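Local coordinates for AAD(2''),Gentamicin 2''-nucleotidyltransferase,Gentamicin resistance protein (Pseudomonas aeruginosa, PDB 5CFS) that confers bacterial resistance to gentamicin, kanamycin, tobramycin and related aminoglycosides by adenylating their 2''-hydroxyl group, at residues A[35-40]-A[51-56]; A[80-85]-A[94-99]. All coordinates share one frame; numbering follows the deposited sequence.

Contact 1. Residues A[35-40]-A[51-56]. With MN (manganese (II) ion), chain C; MN (manganese (II) ion), chain B; APC (diphosphomethylphosphonic acid adenosyl ester), chain E; TOY (tobramycin), chain D.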
ATOM      1  N   GLY A  35      -1.222   2.174   1.266  1.00 11.98           N
ATOM      2  CA  GLY A  35      -2.357   2.908   1.790  1.00 11.91           C
ATOM      3  C   GLY A  35      -2.170   3.481   3.179  1.00 13.30           C
ATOM      4  O   GLY A  35      -1.103   3.977   3.534  1.00 12.42           O
ATOM      5  N   GLY A  36      -3.225   3.406   3.980  1.00 11.66           N
ATOM      6  CA  GLY A  36      -3.230   4.060   5.271  1.00 14.97           C
ATOM      7  C   GLY A  36      -2.165   3.537   6.206  1.00 12.84           C
ATOM      8  O   GLY A  36      -1.526   4.322   6.904  1.00 12.55           O
ATOM      9  N   TRP A  37      -1.964   2.222   6.236  1.00 11.88           N
ATOM     10  CA  TRP A  37      -0.921   1.678   7.101  1.00 10.85           C
ATOM     11  C   TRP A  37       0.469   2.116   6.634  1.00 10.65           C
ATOM     12  O   TRP A  37       1.383   2.240   7.446  1.00 13.74           O
ATOM     13  CB  TRP A  37      -1.004   0.150   7.181  1.00 11.12           C
ATOM     14  CG  TRP A  37      -1.812  -0.317   8.329  1.00 11.88           C
ATOM     15  CD1 TRP A  37      -3.016  -0.956   8.296  1.00 12.79           C
ATOM     16  CD2 TRP A  37      -1.467  -0.172   9.705  1.00 13.27           C
ATOM     17  NE1 TRP A  37      -3.442  -1.220   9.576  1.00 16.32           N
ATOM     18  CE2 TRP A  37      -2.506  -0.743  10.460  1.00 16.59           C
ATOM     19  CE3 TRP A  37      -0.377   0.393  10.373  1.00 16.34           C
ATOM     20  CZ2 TRP A  37      -2.486  -0.773  11.855  1.00 18.65           C
ATOM     21  CZ3 TRP A  37      -0.357   0.369  11.753  1.00 20.00           C
ATOM     22  CH2 TRP A  37      -1.403  -0.211  12.481  1.00 20.64           C
ATOM     23  N   ALA A  38       0.633   2.354   5.336  1.00 11.66           N
ATOM     24  CA  ALA A  38       1.929   2.776   4.813  1.00 10.40           C
ATOM     25  C   ALA A  38       2.258   4.181   5.302  1.00 11.95           C
ATOM     26  O   ALA A  38       3.413   4.491   5.602  1.00 10.91           O
ATOM     27  CB  ALA A  38       1.947   2.723   3.302  1.00 11.95           C
ATOM     28  N   ILE A  39       1.237   5.029   5.369  1.00 10.28           N
ATOM     29  CA  ILE A  39       1.401   6.374   5.886  1.00 10.68           C
ATOM     30  C   ILE A  39       1.839   6.270   7.341  1.00 12.03           C
ATOM     31  O   ILE A  39       2.846   6.864   7.747  1.00 12.34           O
ATOM     32  CB  ILE A  39       0.106   7.199   5.743  1.00 10.94           C
ATOM     33  CG1 ILE A  39      -0.241   7.390   4.262  1.00 11.78           C
ATOM     34  CG2 ILE A  39       0.253   8.558   6.440  1.00 13.23           C
ATOM     35  CD1 ILE A  39      -1.594   8.064   4.022  1.00 11.95           C
ATOM     36  N   ASP A  40       1.110   5.486   8.123  1.00 12.66           N
ATOM     37  CA  ASP A  40       1.431   5.347   9.541  1.00 13.60           C
ATOM     38  C   ASP A  40       2.798   4.707   9.741  1.00 14.11           C
ATOM     39  O   ASP A  40       3.518   5.049  10.679  1.00 14.38           O
ATOM     40  CB  ASP A  40       0.351   4.534  10.257  1.00 14.52           C
ATOM     41  CG  ASP A  40      -0.866   5.374  10.608  1.00 18.00           C
ATOM     42  OD1 ASP A  40      -0.967   6.521  10.116  1.00 19.92           O
ATOM     43  OD2 ASP A  40      -1.714   4.899  11.378  1.00 18.21           O
ATOM     44  N   ASP A  51      -9.293   0.503   8.076  1.00 17.66           N
ATOM     45  CA  ASP A  51     -10.374  -0.389   7.681  1.00 19.96           C
ATOM     46  C   ASP A  51      -9.863  -1.675   7.055  1.00 17.64           C
ATOM     47  O   ASP A  51     -10.505  -2.718   7.192  1.00 21.41           O
ATOM     48  CB  ASP A  51     -11.321   0.310   6.708  1.00 24.95           C
ATOM     49  CG  ASP A  51     -12.157   1.385   7.377  1.00 32.04           C
ATOM     50  OD1 ASP A  51     -12.258   1.376   8.621  1.00 33.17           O
ATOM     51  OD2 ASP A  51     -12.723   2.231   6.651  1.00 36.68           O
ATOM     52  N   ASP A  52      -8.725  -1.606   6.369  1.00 14.78           N
ATOM     53  CA  ASP A  52      -8.113  -2.803   5.796  1.00 14.02           C
ATOM     54  C   ASP A  52      -6.595  -2.703   5.868  1.00 13.03           C
ATOM     55  O   ASP A  52      -6.043  -1.744   6.414  1.00 11.91           O
ATOM     56  CB  ASP A  52      -8.584  -3.039   4.336  1.00 14.05           C
ATOM     57  CG  ASP A  52      -8.130  -1.950   3.367  1.00 14.37           C
ATOM     58  OD1 ASP A  52      -7.218  -1.191   3.702  1.00 13.67           O
ATOM     59  OD2 ASP A  52      -8.680  -1.868   2.244  1.00 18.83           O
ATOM     60  N   ILE A  53      -5.927  -3.720   5.338  1.00 12.25           N
ATOM     61  CA  ILE A  53      -4.483  -3.705   5.164  1.00 11.22           C
ATOM     62  C   ILE A  53      -4.222  -3.775   3.669  1.00 11.72           C
ATOM     63  O   ILE A  53      -4.623  -4.744   3.015  1.00 11.33           O
ATOM     64  CB  ILE A  53      -3.790  -4.887   5.876  1.00 11.25           C
ATOM     65  CG1 ILE A  53      -4.050  -4.842   7.384  1.00 11.57           C
ATOM     66  CG2 ILE A  53      -2.288  -4.855   5.616  1.00 12.59           C
ATOM     67  CD1 ILE A  53      -3.780  -6.164   8.089  1.00 14.26           C
ATOM     68  N   ASP A  54      -3.582  -2.743   3.124  1.00 10.72           N
ATOM     69  CA  ASP A  54      -3.239  -2.721   1.704  1.00 12.67           C
ATOM     70  C   ASP A  54      -1.840  -3.287   1.518  1.00 11.13           C
ATOM     71  O   ASP A  54      -0.906  -2.864   2.198  1.00 12.17           O
ATOM     72  CB  ASP A  54      -3.310  -1.304   1.132  1.00 11.90           C
ATOM     73  CG  ASP A  54      -4.677  -0.672   1.291  1.00 13.63           C
ATOM     74  OD1 ASP A  54      -5.628  -1.124   0.628  1.00 17.25           O
ATOM     75  OD2 ASP A  54      -4.800   0.281   2.082  1.00 15.07           O
ATOM     76  N   LEU A  55      -1.710  -4.253   0.608  1.00 11.95           N
ATOM     77  CA  LEU A  55      -0.440  -4.936   0.364  1.00 14.62           C
ATOM     78  C   LEU A  55      -0.066  -4.921  -1.108  1.00 12.60           C
ATOM     79  O   LEU A  55      -0.928  -5.068  -1.985  1.00 13.76           O
ATOM     80  CB  LEU A  55      -0.510  -6.387   0.839  1.00 14.95           C
ATOM     81  CG  LEU A  55      -0.662  -6.653   2.331  1.00 16.95           C
ATOM     82  CD1 LEU A  55      -0.829  -8.149   2.569  1.00 19.60           C
ATOM     83  CD2 LEU A  55       0.529  -6.124   3.089  1.00 17.23           C
ATOM     84  N   THR A  56       1.225  -4.750  -1.368  1.00 11.02           N
ATOM     85  CA  THR A  56       1.775  -4.922  -2.711  1.00 11.43           C
ATOM     86  C   THR A  56       2.710  -6.136  -2.695  1.00 13.33           C
ATOM     87  O   THR A  56       3.543  -6.266  -1.803  1.00 12.42           O
ATOM     88  CB  THR A  56       2.529  -3.667  -3.192  1.00 14.12           C
ATOM     89  OG1 THR A  56       1.652  -2.538  -3.142  1.00 15.97           O
ATOM     90  CG2 THR A  56       3.024  -3.852  -4.619  1.00 15.28           C
TER
HETATM   91 MN    MN C 202      -7.801  -0.801   0.542  0.63 16.20          MN
HETATM   92 MN    MN B 201      -6.562   0.778   3.236  1.00 16.59          MN
HETATM   93  PG  APC E 204      -7.601   2.737   5.846  1.00 21.88           P
HETATM   94  O1G APC E 204      -8.714   3.016   6.787  1.00 25.08           O
HETATM   95  O2G APC E 204      -7.909   1.582   4.882  1.00 19.73           O
HETATM   96  O3G APC E 204      -6.285   2.457   6.468  1.00 19.53           O
HETATM   97  PB  APC E 204      -6.881   4.086   3.427  1.00 21.29           P
HETATM   98  O1B APC E 204      -6.110   5.355   3.136  1.00 22.68           O
HETATM   99  O2B APC E 204      -5.945   2.871   3.168  1.00 17.44           O
HETATM  100  O3B APC E 204      -7.314   4.024   4.946  1.00 19.22           O
HETATM  101  PA  APC E 204      -8.543   2.689   1.186  1.00 24.04           P
HETATM  102  O1A APC E 204      -9.952   2.307   0.790  1.00 30.66           O
HETATM  103  O2A APC E 204      -7.867   1.358   1.635  1.00 21.40           O
HETATM  104  C3A APC E 204      -8.437   3.852   2.555  1.00 20.47           C
HETATM  105  O5' APC E 204      -7.724   3.235  -0.042  1.00 43.36           O
HETATM  106  C5' APC E 204      -6.587   4.112   0.068  1.00 41.30           C
HETATM  107  C4' APC E 204      -6.211   4.603  -1.309  1.00 35.11           C
HETATM  108  O4' APC E 204      -7.176   4.137  -2.286  1.00 30.97           O
HETATM  109  C3' APC E 204      -6.186   6.120  -1.457  1.00 33.36           C
HETATM  110  O3' APC E 204      -5.259   6.507  -2.462  1.00 28.62           O
HETATM  111  C2' APC E 204      -7.607   6.415  -1.920  1.00 33.99           C
HETATM  112  O2' APC E 204      -7.694   7.655  -2.606  1.00 39.47           O
HETATM  113  C1' APC E 204      -7.810   5.252  -2.886  1.00 29.44           C
HETATM  114  N9  APC E 204      -9.211   4.935  -3.141  1.00 26.62           N
HETATM  115  C8  APC E 204     -10.204   4.745  -2.217  1.00 26.43           C
HETATM  116  N7  APC E 204     -11.392   4.548  -2.738  1.00 27.09           N
HETATM  117  C5  APC E 204     -11.162   4.613  -4.106  1.00 27.36           C
HETATM  118  C6  APC E 204     -12.024   4.524  -5.214  1.00 31.78           C
HETATM  119  N6  APC E 204     -13.336   4.290  -5.124  1.00 34.75           N
HETATM  120  N1  APC E 204     -11.479   4.673  -6.443  1.00 30.75           N
HETATM  121  C2  APC E 204     -10.163   4.883  -6.542  1.00 28.33           C
HETATM  122  N3  APC E 204      -9.253   4.978  -5.569  1.00 26.20           N
HETATM  123  C4  APC E 204      -9.821   4.843  -4.367  1.00 26.80           C
HETATM  124  C11 TOY D 203      -5.201   2.528  -8.599  1.00 16.11           C
HETATM  125  O11 TOY D 203      -5.662   1.413  -7.877  1.00 14.48           O
HETATM  126  C21 TOY D 203      -6.313   2.942  -9.557  1.00 17.79           C
HETATM  127  N21 TOY D 203      -7.566   3.193  -8.826  1.00 18.68           N
HETATM  128  C31 TOY D 203      -6.470   1.843 -10.602  1.00 19.41           C
HETATM  129  C41 TOY D 203      -5.162   1.559 -11.320  1.00 19.65           C
HETATM  130  O41 TOY D 203      -5.325   0.470 -12.229  1.00 22.95           O
HETATM  131  C51 TOY D 203      -4.089   1.205 -10.301  1.00 17.28           C
HETATM  132  O51 TOY D 203      -3.996   2.218  -9.280  1.00 14.20           O
HETATM  133  C61 TOY D 203      -2.728   1.089 -10.957  1.00 18.88           C
HETATM  134  N61 TOY D 203      -1.629   0.834 -10.029  1.00 18.61           N
HETATM  135  C12 TOY D 203      -5.675  -0.308  -4.118  1.00 15.98           C
HETATM  136  N12 TOY D 203      -5.595  -0.653  -2.690  1.00 15.67           N
HETATM  137  C22 TOY D 203      -4.324   0.181  -4.630  1.00 14.79           C
HETATM  138  C32 TOY D 203      -4.392   0.455  -6.136  1.00 15.42           C
HETATM  139  N32 TOY D 203      -3.109   1.006  -6.596  1.00 17.13           N
HETATM  140  C42 TOY D 203      -5.508   1.450  -6.449  1.00 14.79           C
HETATM  141  C52 TOY D 203      -6.851   1.046  -5.861  1.00 15.22           C
HETATM  142  O52 TOY D 203      -7.772   2.116  -6.063  1.00 16.15           O
HETATM  143  C62 TOY D 203      -6.703   0.786  -4.372  1.00 15.82           C
HETATM  144  O62 TOY D 203      -7.978   0.355  -3.876  1.00 17.10           O
HETATM  145  C13 TOY D 203      -8.830   1.373  -3.430  1.00 25.05           C
HETATM  146  C23 TOY D 203      -9.109   1.134  -1.952  1.00 33.11           C
HETATM  147  O23 TOY D 203      -7.878   1.061  -1.243  1.00 34.68           O
HETATM  148  C33 TOY D 203      -9.883  -0.169  -1.770  1.00 37.30           C
HETATM  149  N33 TOY D 203     -10.167  -0.413  -0.346  1.00 37.90           N
HETATM  150  C43 TOY D 203     -11.165  -0.070  -2.588  1.00 39.14           C
HETATM  151  O43 TOY D 203     -11.900  -1.279  -2.449  1.00 40.80           O
HETATM  152  C53 TOY D 203     -10.777   0.143  -4.048  1.00 37.43           C
HETATM  153  O53 TOY D 203     -10.030   1.364  -4.181  1.00 28.92           O
HETATM  154  C63 TOY D 203     -11.964   0.269  -4.967  1.00 45.02           C
HETATM  155  O63 TOY D 203     -11.547   0.533  -6.301  1.00 47.91           O
HETATM  156  O   HOH W   1      -2.783  -0.402   4.529  1.00 13.99           O
HETATM  157  O   HOH W   2      -5.335   0.545   5.133  1.00 15.90           O
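The two-metal active site of the nucleotidyltransferase fold is assembled here, where Gly35 and Gly36, on the segment of helix 35-43, meet the paired aspartates Asp52 and Asp54. The helix and strand segments run nearly perpendicular, at 88°, and no direct hydrogen bond joins them; metals, nucleotide and water fill that role. Gly35 CA comes to 3.6 Å from Asp54 OD2, so the backbone here lies almost against the carboxylate. Both aspartates bridge the two manganese ions, each carboxylate giving one oxygen to each metal. Asp52 CG lies between its backbone N and carbonyl carbon (chi1 65°), which turns the carboxylate to the metals although CB points away from 35-40. Asp52 OD1 and Asp54 OD2, with three phosphate oxygens of the ATP analogue and a water, make six ligands round the first ion. Asp52 OD2 and Asp54 OD1 hold the second, which also takes O23 and N33 of tobramycin and shares the alpha-phosphate oxygen O2A. That geometry sets tobramycin O23, the 2''-hydroxyl, close to PA of the analogue, as expected for attack on the alpha-phosphorus. Gly36 N donates to O2B of the ATP analogue at 2.9 Å, and Asp51 N reaches its O1G in a nearly straight bond (169°). Another water accepts from Trp37 N and Asp54 N, tying the first helical turn to the strand. Asp52 O sits at the edge of the Trp37 ring, 3.7 Å from CD1, while Ile53 CG1 approaches the same atom obliquely. Further out, Trp37 NE1 bonds to Gln13, and helix 11-26 packs on both Trp37 and Ile53. Helix 133-146 covers Ala38 and Ile39, while strand 53-58 is flanked by strand 91-101, whose Asp94 completes the second manganese site.

Contact 2. Residues A[80-85]-A[94-99]. With MN (manganese (II) ion), chain C; TOY (tobramycin), chain D.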
ATOM      1  N   LEU A  80     -10.153  -8.322  -8.275  1.00 21.88           N
ATOM      2  CA  LEU A  80     -10.388  -6.916  -8.571  1.00 22.11           C
ATOM      3  C   LEU A  80      -9.699  -6.556  -9.875  1.00 21.42           C
ATOM      4  O   LEU A  80      -8.864  -7.310 -10.370  1.00 21.75           O
ATOM      5  CB  LEU A  80      -9.864  -6.040  -7.430  1.00 24.64           C
ATOM      6  CG  LEU A  80     -10.207  -6.550  -6.028  1.00 28.98           C
ATOM      7  CD1 LEU A  80      -9.405  -5.826  -4.963  1.00 30.56           C
ATOM      8  CD2 LEU A  80     -11.691  -6.372  -5.790  1.00 30.35           C
ATOM      9  N   ASP A  81     -10.033  -5.398 -10.434  1.00 24.99           N
ATOM     10  CA  ASP A  81      -9.403  -4.965 -11.669  1.00 25.72           C
ATOM     11  C   ASP A  81      -7.890  -4.804 -11.507  1.00 25.85           C
ATOM     12  O   ASP A  81      -7.135  -4.995 -12.460  1.00 27.59           O
ATOM     13  CB  ASP A  81     -10.021  -3.645 -12.146  1.00 27.37           C
ATOM     14  N   TYR A  82      -7.453  -4.476 -10.291  1.00 21.39           N
ATOM     15  CA  TYR A  82      -6.051  -4.160 -10.034  1.00 18.68           C
ATOM     16  C   TYR A  82      -5.330  -5.229  -9.226  1.00 18.89           C
ATOM     17  O   TYR A  82      -4.125  -5.143  -9.054  1.00 20.74           O
ATOM     18  CB  TYR A  82      -5.935  -2.830  -9.289  1.00 20.20           C
ATOM     19  CG  TYR A  82      -6.639  -2.839  -7.955  1.00 17.64           C
ATOM     20  CD1 TYR A  82      -6.036  -3.383  -6.833  1.00 17.18           C
ATOM     21  CD2 TYR A  82      -7.919  -2.320  -7.822  1.00 18.63           C
ATOM     22  CE1 TYR A  82      -6.679  -3.413  -5.626  1.00 17.08           C
ATOM     23  CE2 TYR A  82      -8.569  -2.336  -6.610  1.00 18.17           C
ATOM     24  CZ  TYR A  82      -7.944  -2.881  -5.515  1.00 18.40           C
ATOM     25  OH  TYR A  82      -8.609  -2.893  -4.314  1.00 21.49           O
ATOM     26  N   GLY A  83      -6.056  -6.219  -8.719  1.00 16.01           N
ATOM     27  CA  GLY A  83      -5.454  -7.202  -7.840  1.00 16.98           C
ATOM     28  C   GLY A  83      -6.488  -8.142  -7.261  1.00 18.39           C
ATOM     29  O   GLY A  83      -7.340  -8.666  -7.994  1.00 20.90           O
ATOM     30  N   PHE A  84      -6.410  -8.382  -5.955  1.00 16.39           N
ATOM     31  CA  PHE A  84      -7.379  -9.264  -5.323  1.00 17.61           C
ATOM     32  C   PHE A  84      -7.588  -8.939  -3.862  1.00 16.21           C
ATOM     33  O   PHE A  84      -6.795  -8.254  -3.220  1.00 15.37           O
ATOM     34  CB  PHE A  84      -6.961 -10.733  -5.478  1.00 18.44           C
ATOM     35  CG  PHE A  84      -5.810 -11.155  -4.596  1.00 17.85           C
ATOM     36  CD1 PHE A  84      -6.042 -11.657  -3.323  1.00 19.09           C
ATOM     37  CD2 PHE A  84      -4.503 -11.084  -5.051  1.00 18.86           C
ATOM     38  CE1 PHE A  84      -4.990 -12.060  -2.518  1.00 17.90           C
ATOM     39  CE2 PHE A  84      -3.450 -11.495  -4.248  1.00 16.41           C
ATOM     40  CZ  PHE A  84      -3.694 -11.983  -2.987  1.00 17.43           C
ATOM     41  N   LEU A  85      -8.705  -9.445  -3.367  1.00 19.07           N
ATOM     42  CA  LEU A  85      -9.171  -9.188  -2.028  1.00 18.50           C
ATOM     43  C   LEU A  85      -9.097 -10.494  -1.239  1.00 18.46           C
ATOM     44  O   LEU A  85      -9.590 -11.520  -1.705  1.00 19.62           O
ATOM     45  CB  LEU A  85     -10.593  -8.649  -2.114  1.00 23.95           C
ATOM     46  CG  LEU A  85     -11.233  -8.007  -0.906  1.00 29.85           C
ATOM     47  CD1 LEU A  85     -12.272  -6.981  -1.371  1.00 31.07           C
ATOM     48  CD2 LEU A  85     -11.887  -9.081  -0.059  1.00 34.52           C
ATOM     49  N   ASP A  94      -6.102  -6.075   1.012  1.00 12.17           N
ATOM     50  CA  ASP A  94      -6.340  -5.489  -0.297  1.00 14.19           C
ATOM     51  C   ASP A  94      -5.025  -5.537  -1.075  1.00 14.12           C
ATOM     52  O   ASP A  94      -4.130  -4.734  -0.831  1.00 14.35           O
ATOM     53  CB  ASP A  94      -6.854  -4.066  -0.088  1.00 14.09           C
ATOM     54  CG  ASP A  94      -7.191  -3.356  -1.367  1.00 17.99           C
ATOM     55  OD1 ASP A  94      -7.090  -3.951  -2.458  1.00 20.22           O
ATOM     56  OD2 ASP A  94      -7.594  -2.180  -1.259  1.00 19.02           O
ATOM     57  N   CYS A  95      -4.903  -6.505  -1.983  1.00 13.36           N
ATOM     58  CA  CYS A  95      -3.603  -6.871  -2.543  1.00 14.12           C
ATOM     59  C   CYS A  95      -3.440  -6.480  -4.012  1.00 15.37           C
ATOM     60  O   CYS A  95      -4.298  -6.778  -4.843  1.00 16.80           O
ATOM     61  CB  CYS A  95      -3.388  -8.377  -2.399  1.00 13.62           C
ATOM     62  SG  CYS A  95      -3.538  -8.961  -0.705  0.81 12.40           S
ATOM     63  N   GLU A  96      -2.327  -5.821  -4.322  1.00 12.53           N
ATOM     64  CA  GLU A  96      -2.005  -5.430  -5.693  1.00 14.49           C
ATOM     65  C   GLU A  96      -0.641  -5.969  -6.114  1.00 13.27           C
ATOM     66  O   GLU A  96       0.324  -5.872  -5.363  1.00 12.99           O
ATOM     67  CB  GLU A  96      -2.025  -3.904  -5.827  1.00 14.08           C
ATOM     68  CG  GLU A  96      -1.757  -3.413  -7.244  1.00 17.05           C
ATOM     69  CD  GLU A  96      -1.893  -1.908  -7.398  1.00 17.62           C
ATOM     70  OE1 GLU A  96      -1.652  -1.185  -6.404  1.00 17.54           O
ATOM     71  OE2 GLU A  96      -2.250  -1.458  -8.522  1.00 19.24           O
ATOM     72  N   PRO A  97      -0.543  -6.524  -7.330  1.00 15.71           N
ATOM     73  CA  PRO A  97       0.773  -6.974  -7.782  1.00 17.59           C
ATOM     74  C   PRO A  97       1.700  -5.825  -8.167  1.00 17.44           C
ATOM     75  O   PRO A  97       1.251  -4.750  -8.588  1.00 16.36           O
ATOM     76  CB  PRO A  97       0.449  -7.831  -9.006  1.00 15.92           C
ATOM     77  CG  PRO A  97      -0.808  -7.259  -9.531  1.00 16.85           C
ATOM     78  CD  PRO A  97      -1.583  -6.803  -8.329  1.00 17.09           C
ATOM     79  N   ALA A  98       2.992  -6.072  -7.991  1.00 14.03           N
ATOM     80  CA  ALA A  98       4.042  -5.265  -8.593  1.00 14.35           C
ATOM     81  C   ALA A  98       4.868  -6.203  -9.451  1.00 15.40           C
ATOM     82  O   ALA A  98       4.986  -7.389  -9.143  1.00 17.33           O
ATOM     83  CB  ALA A  98       4.898  -4.590  -7.545  1.00 13.86           C
ATOM     84  N   TRP A  99       5.423  -5.674 -10.531  1.00 17.66           N
ATOM     85  CA  TRP A  99       6.106  -6.486 -11.518  1.00 18.70           C
ATOM     86  C   TRP A  99       7.547  -6.034 -11.677  1.00 21.29           C
ATOM     87  O   TRP A  99       7.861  -4.847 -11.566  1.00 21.04           O
ATOM     88  CB  TRP A  99       5.356  -6.417 -12.850  1.00 21.54           C
ATOM     89  CG  TRP A  99       3.927  -6.844 -12.719  1.00 20.41           C
ATOM     90  CD1 TRP A  99       2.841  -6.037 -12.585  1.00 22.01           C
ATOM     91  CD2 TRP A  99       3.434  -8.192 -12.693  1.00 21.98           C
ATOM     92  NE1 TRP A  99       1.700  -6.794 -12.483  1.00 22.02           N
ATOM     93  CE2 TRP A  99       2.037  -8.119 -12.548  1.00 21.36           C
ATOM     94  CE3 TRP A  99       4.040  -9.448 -12.779  1.00 23.49           C
ATOM     95  CZ2 TRP A  99       1.233  -9.257 -12.487  1.00 22.82           C
ATOM     96  CZ3 TRP A  99       3.240 -10.578 -12.721  1.00 24.56           C
ATOM     97  CH2 TRP A  99       1.850 -10.473 -12.577  1.00 24.22           C
TER
HETATM   98 MN    MN C 202      -7.801  -0.801   0.542  0.63 16.20          MN
HETATM   99  C11 TOY D 203      -5.201   2.528  -8.599  1.00 16.11           C
HETATM  100  O11 TOY D 203      -5.662   1.413  -7.877  1.00 14.48           O
HETATM  101  C21 TOY D 203      -6.313   2.942  -9.557  1.00 17.79           C
HETATM  102  N21 TOY D 203      -7.566   3.193  -8.826  1.00 18.68           N
HETATM  103  C31 TOY D 203      -6.470   1.843 -10.602  1.00 19.41           C
HETATM  104  C41 TOY D 203      -5.162   1.559 -11.320  1.00 19.65           C
HETATM  105  O41 TOY D 203      -5.325   0.470 -12.229  1.00 22.95           O
HETATM  106  C51 TOY D 203      -4.089   1.205 -10.301  1.00 17.28           C
HETATM  107  O51 TOY D 203      -3.996   2.218  -9.280  1.00 14.20           O
HETATM  108  C61 TOY D 203      -2.728   1.089 -10.957  1.00 18.88           C
HETATM  109  N61 TOY D 203      -1.629   0.834 -10.029  1.00 18.61           N
HETATM  110  C12 TOY D 203      -5.675  -0.308  -4.118  1.00 15.98           C
HETATM  111  N12 TOY D 203      -5.595  -0.653  -2.690  1.00 15.67           N
HETATM  112  C22 TOY D 203      -4.324   0.181  -4.630  1.00 14.79           C
HETATM  113  C32 TOY D 203      -4.392   0.455  -6.136  1.00 15.42           C
HETATM  114  N32 TOY D 203      -3.109   1.006  -6.596  1.00 17.13           N
HETATM  115  C42 TOY D 203      -5.508   1.450  -6.449  1.00 14.79           C
HETATM  116  C52 TOY D 203      -6.851   1.046  -5.861  1.00 15.22           C
HETATM  117  O52 TOY D 203      -7.772   2.116  -6.063  1.00 16.15           O
HETATM  118  C62 TOY D 203      -6.703   0.786  -4.372  1.00 15.82           C
HETATM  119  O62 TOY D 203      -7.978   0.355  -3.876  1.00 17.10           O
HETATM  120  C13 TOY D 203      -8.830   1.373  -3.430  1.00 25.05           C
HETATM  121  C23 TOY D 203      -9.109   1.134  -1.952  1.00 33.11           C
HETATM  122  O23 TOY D 203      -7.878   1.061  -1.243  1.00 34.68           O
HETATM  123  C33 TOY D 203      -9.883  -0.169  -1.770  1.00 37.30           C
HETATM  124  N33 TOY D 203     -10.167  -0.413  -0.346  1.00 37.90           N
HETATM  125  C43 TOY D 203     -11.165  -0.070  -2.588  1.00 39.14           C
HETATM  126  O43 TOY D 203     -11.900  -1.279  -2.449  1.00 40.80           O
HETATM  127  C53 TOY D 203     -10.777   0.143  -4.048  1.00 37.43           C
HETATM  128  O53 TOY D 203     -10.030   1.364  -4.181  1.00 28.92           O
HETATM  129  C63 TOY D 203     -11.964   0.269  -4.967  1.00 45.02           C
HETATM  130  O63 TOY D 203     -11.547   0.533  -6.301  1.00 47.91           O
HETATM  131  O   HOH W   3      -2.146  -3.018 -10.651  1.00 38.34           O
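Tyr82 and Asp94 meet at the tobramycin pocket, the phenol OH donating to Asp94 OD1 at 2.6 Å. The oxygen is met on its syn side, 20° out of the carboxylate plane, while the ring and carboxylate planes stand 50° apart. OD1 being held by Tyr82, the other oxygen of Asp94, OD2, binds a manganese ion (2.3 Å) and also accepts from tobramycin N12. One face of the Tyr82 ring lies under the drug, with tobramycin C52 3.9 Å above its plane toward the rim; Leu80 CB occupies the opposite face. Two residues along the strand, Glu96 is extended beyond CG, with CG anti to the backbone N (chi1 -178°), and this carries the carboxylate to two amines: Glu96 OE1 accepts from tobramycin N32 at 2.6 Å and OE2 from N61. A water donates to Glu96 OE2 and, weakly, to Tyr82 O. Behind this shell, the hairpin of strands 84-88 and 91-101 carries these residues. Phe84 and Cys95 form an antiparallel hydrogen-bonded pair with both N-to-O distances 2.9 Å, and Cys95 O also receives a CA-H contact from Gly83. On the face away from the drug, Cys95 CB stands over the Phe84 ring in a CH-pi contact, 3.7 Å from its centroid, with SG placed obliquely. Helix 62-71 covers both residues. The drug-facing side thus offers carboxylate oxygens to amines and an aromatic face to the aminocyclitol ring, a chemistry suited to recognising a polycationic aminoglycoside beside the metal.

How the contacts relate
The centre of contact 1 lies about 5 Å from the centre of the chain, that of contact 2 about 10 Å; contact 1 is the more buried, whereas Tyr82 and Pro97 of contact 2 are partly exposed. Strands 53-58 and 91-101 run parallel as neighbours in one mixed sheet, and Ile53 O to Asp94 N, 2.8 Å, is a probable hydrogen bond, consistent with a fixed spacing between their metal-binding aspartates. Contact 1 joins helix to strand mostly through metal, phosphate and water; contact 2 joins a loop and the start of a strand to its hairpin partner by direct backbone bonds. Nucleotide and metal binding in 35-40/51-56 and drug recognition in 80-85/94-99 converge at one manganese ion and tobramycin.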